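Local coordinates for uncharacterized protein VPA0106 (Vibrio parahaemolyticus, PDB 3U07) that is of unknown function, a DUF1254 and DUF1214 family protein from a marine bacterium that probably carries a signal peptide for export, at residues K212-W215 against L216-V219. The protein carries 2 engineered substitutions. Numbering follows the deposited sequence.
Sequences KSTW and LERV
Leu216 lays CD2 over one face of the Trp215 indole, a CH-pi contact 3.9 Å from CD2 to the centroid of the six-membered ring, 16° off its normal. Val219 CG2 sits at the ring edge, in plane, 3.9 Å from Trp215 CE3. This is the tightly packed side: Trp215 also stacks edge-to-face with Tyr34 of helix 26-52, while its NE1 bonds to Ala259 O of helix 253-273. On the more open side, where Ser213, Thr214 and Glu217 are partly exposed, Thr214 is the N-cap of helix 215-224 and forms a capping box with Glu217. Its OG1, placed between backbone N and carbonyl carbon (chi1 66°), accepts from Glu217 N at 3.3 Å; in return, Thr214 N donates to Glu217 OE1 at 3.1 Å, meeting it from above the carboxylate plane. Round the turn, Arg218 bends at chi3 (-60°) and brings its guanidinium back over the helix start, one face toward Thr214 O. Arg218 NH1 donates to Ser213 OG at 3.2 Å, the hydroxyl tilted out of the guanidinium plane, and bonds weakly to Ser213 O; the main polar partner of Ser213 OG is Asp209 O. Arg218 NE makes a salt bridge with Asp41, fixing this buried charge against helix 26-52.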
ATOM      1  N   LYS A 212      11.406 -23.980   1.904  1.00 37.59           N
ATOM      2  CA  LYS A 212      11.596 -25.221   2.650  1.00 37.97           C
ATOM      3  C   LYS A 212      11.102 -25.220   4.102  1.00 39.98           C
ATOM      4  O   LYS A 212      11.245 -26.215   4.811  1.00 46.11           O
ATOM      5  CB  LYS A 212      13.079 -25.598   2.604  1.00 43.66           C
ATOM      6  CG  LYS A 212      13.989 -24.424   2.906  1.00 51.58           C
ATOM      7  CD  LYS A 212      15.477 -24.776   2.874  1.00 67.00           C
ATOM      8  CE  LYS A 212      16.102 -24.611   1.486  1.00 72.59           C
ATOM      9  NZ  LYS A 212      16.031 -25.838   0.639  1.00 72.37           N
ATOM     10  N   SER A 213      10.518 -24.111   4.540  1.00 27.53           N
ATOM     11  CA  SER A 213      10.006 -24.002   5.904  1.00 23.25           C
ATOM     12  C   SER A 213       8.483 -24.110   5.926  1.00 28.52           C
ATOM     13  O   SER A 213       7.845 -24.148   4.873  1.00 30.82           O
ATOM     14  CB  SER A 213      10.423 -22.660   6.502  1.00 27.91           C
ATOM     15  OG  SER A 213       9.997 -21.586   5.674  1.00 28.64           O
ATOM     16  N   THR A 214       7.906 -24.177   7.123  1.00 24.60           N
ATOM     17  CA  THR A 214       6.447 -24.239   7.266  1.00 23.67           C
ATOM     18  C   THR A 214       5.962 -22.828   7.623  1.00 26.79           C
ATOM     19  O   THR A 214       6.764 -21.974   8.019  1.00 21.63           O
ATOM     20  CB  THR A 214       6.007 -25.172   8.407  1.00 22.07           C
ATOM     21  OG1 THR A 214       6.436 -24.620   9.656  1.00 24.83           O
ATOM     22  CG2 THR A 214       6.599 -26.568   8.229  1.00 16.73           C
ATOM     23  N   TRP A 215       4.665 -22.566   7.503  1.00 23.28           N
ATOM     24  CA  TRP A 215       4.202 -21.228   7.839  1.00 25.36           C
ATOM     25  C   TRP A 215       4.340 -20.979   9.337  1.00 24.95           C
ATOM     26  O   TRP A 215       4.489 -19.840   9.764  1.00 24.26           O
ATOM     27  CB  TRP A 215       2.757 -20.996   7.386  1.00 15.75           C
ATOM     28  CG  TRP A 215       1.718 -21.802   8.092  1.00 16.15           C
ATOM     29  CD1 TRP A 215       1.210 -23.006   7.699  1.00 18.62           C
ATOM     30  CD2 TRP A 215       0.994 -21.424   9.266  1.00 19.86           C
ATOM     31  NE1 TRP A 215       0.203 -23.395   8.546  1.00 20.36           N
ATOM     32  CE2 TRP A 215       0.046 -22.440   9.516  1.00 18.83           C
ATOM     33  CE3 TRP A 215       1.043 -20.319  10.124  1.00 19.29           C
ATOM     34  CZ2 TRP A 215      -0.836 -22.391  10.594  1.00 15.03           C
ATOM     35  CZ3 TRP A 215       0.164 -20.269  11.197  1.00 17.92           C
ATOM     36  CH2 TRP A 215      -0.767 -21.296  11.420  1.00 18.72           C
ATOM     37  N   LEU A 216       4.301 -22.043  10.135  1.00 18.36           N
ATOM     38  CA  LEU A 216       4.453 -21.895  11.578  1.00 22.99           C
ATOM     39  C   LEU A 216       5.825 -21.318  11.915  1.00 22.74           C
ATOM     40  O   LEU A 216       5.920 -20.368  12.689  1.00 23.82           O
ATOM     41  CB  LEU A 216       4.283 -23.238  12.297  1.00 19.76           C
ATOM     42  CG  LEU A 216       2.860 -23.777  12.462  1.00 25.75           C
ATOM     43  CD1 LEU A 216       2.921 -25.173  13.069  1.00 27.06           C
ATOM     44  CD2 LEU A 216       2.041 -22.839  13.348  1.00 23.52           C
ATOM     45  N   GLU A 217       6.891 -21.868  11.335  1.00 23.63           N
ATOM     46  CA  GLU A 217       8.210 -21.340  11.655  1.00 25.26           C
ATOM     47  C   GLU A 217       8.433 -19.922  11.146  1.00 23.71           C
ATOM     48  O   GLU A 217       9.079 -19.120  11.824  1.00 23.07           O
ATOM     49  CB  GLU A 217       9.330 -22.283  11.183  1.00 29.98           C
ATOM     50  CG  GLU A 217       9.311 -22.735   9.742  1.00 46.18           C
ATOM     51  CD  GLU A 217      10.402 -23.769   9.470  1.00 46.90           C
ATOM     52  OE1 GLU A 217      10.068 -24.950   9.216  1.00 28.98           O
ATOM     53  OE2 GLU A 217      11.597 -23.396   9.526  1.00 44.71           O
ATOM     54  N   ARG A 218       7.882 -19.594   9.979  1.00 18.19           N
ATOM     55  CA  ARG A 218       8.040 -18.246   9.445  1.00 16.25           C
ATOM     56  C   ARG A 218       7.285 -17.242  10.322  1.00 16.07           C
ATOM     57  O   ARG A 218       7.842 -16.222  10.727  1.00 19.74           O
ATOM     58  CB  ARG A 218       7.533 -18.168   7.999  1.00 16.20           C
ATOM     59  CG  ARG A 218       8.399 -18.935   6.987  1.00 20.01           C
ATOM     60  CD  ARG A 218       7.956 -18.664   5.548  1.00 21.69           C
ATOM     61  NE  ARG A 218       6.567 -19.054   5.310  1.00 20.20           N
ATOM     62  CZ  ARG A 218       6.180 -20.237   4.838  1.00 23.20           C
ATOM     63  NH1 ARG A 218       7.077 -21.169   4.537  1.00 23.19           N
ATOM     64  NH2 ARG A 218       4.891 -20.493   4.681  1.00 19.80           N
ATOM     65  N   VAL A 219       6.022 -17.535  10.624  1.00 17.86           N
ATOM     66  CA  VAL A 219       5.228 -16.643  11.456  1.00 14.38           C
ATOM     67  C   VAL A 219       5.827 -16.497  12.864  1.00 15.27           C
ATOM     68  O   VAL A 219       5.924 -15.386  13.381  1.00 14.61           O
ATOM     69  CB  VAL A 219       3.765 -17.133  11.565  1.00 17.65           C
ATOM     70  CG1 VAL A 219       3.007 -16.309  12.617  1.00 18.46           C
ATOM     71  CG2 VAL A 219       3.072 -17.001  10.205  1.00 13.70           C
TER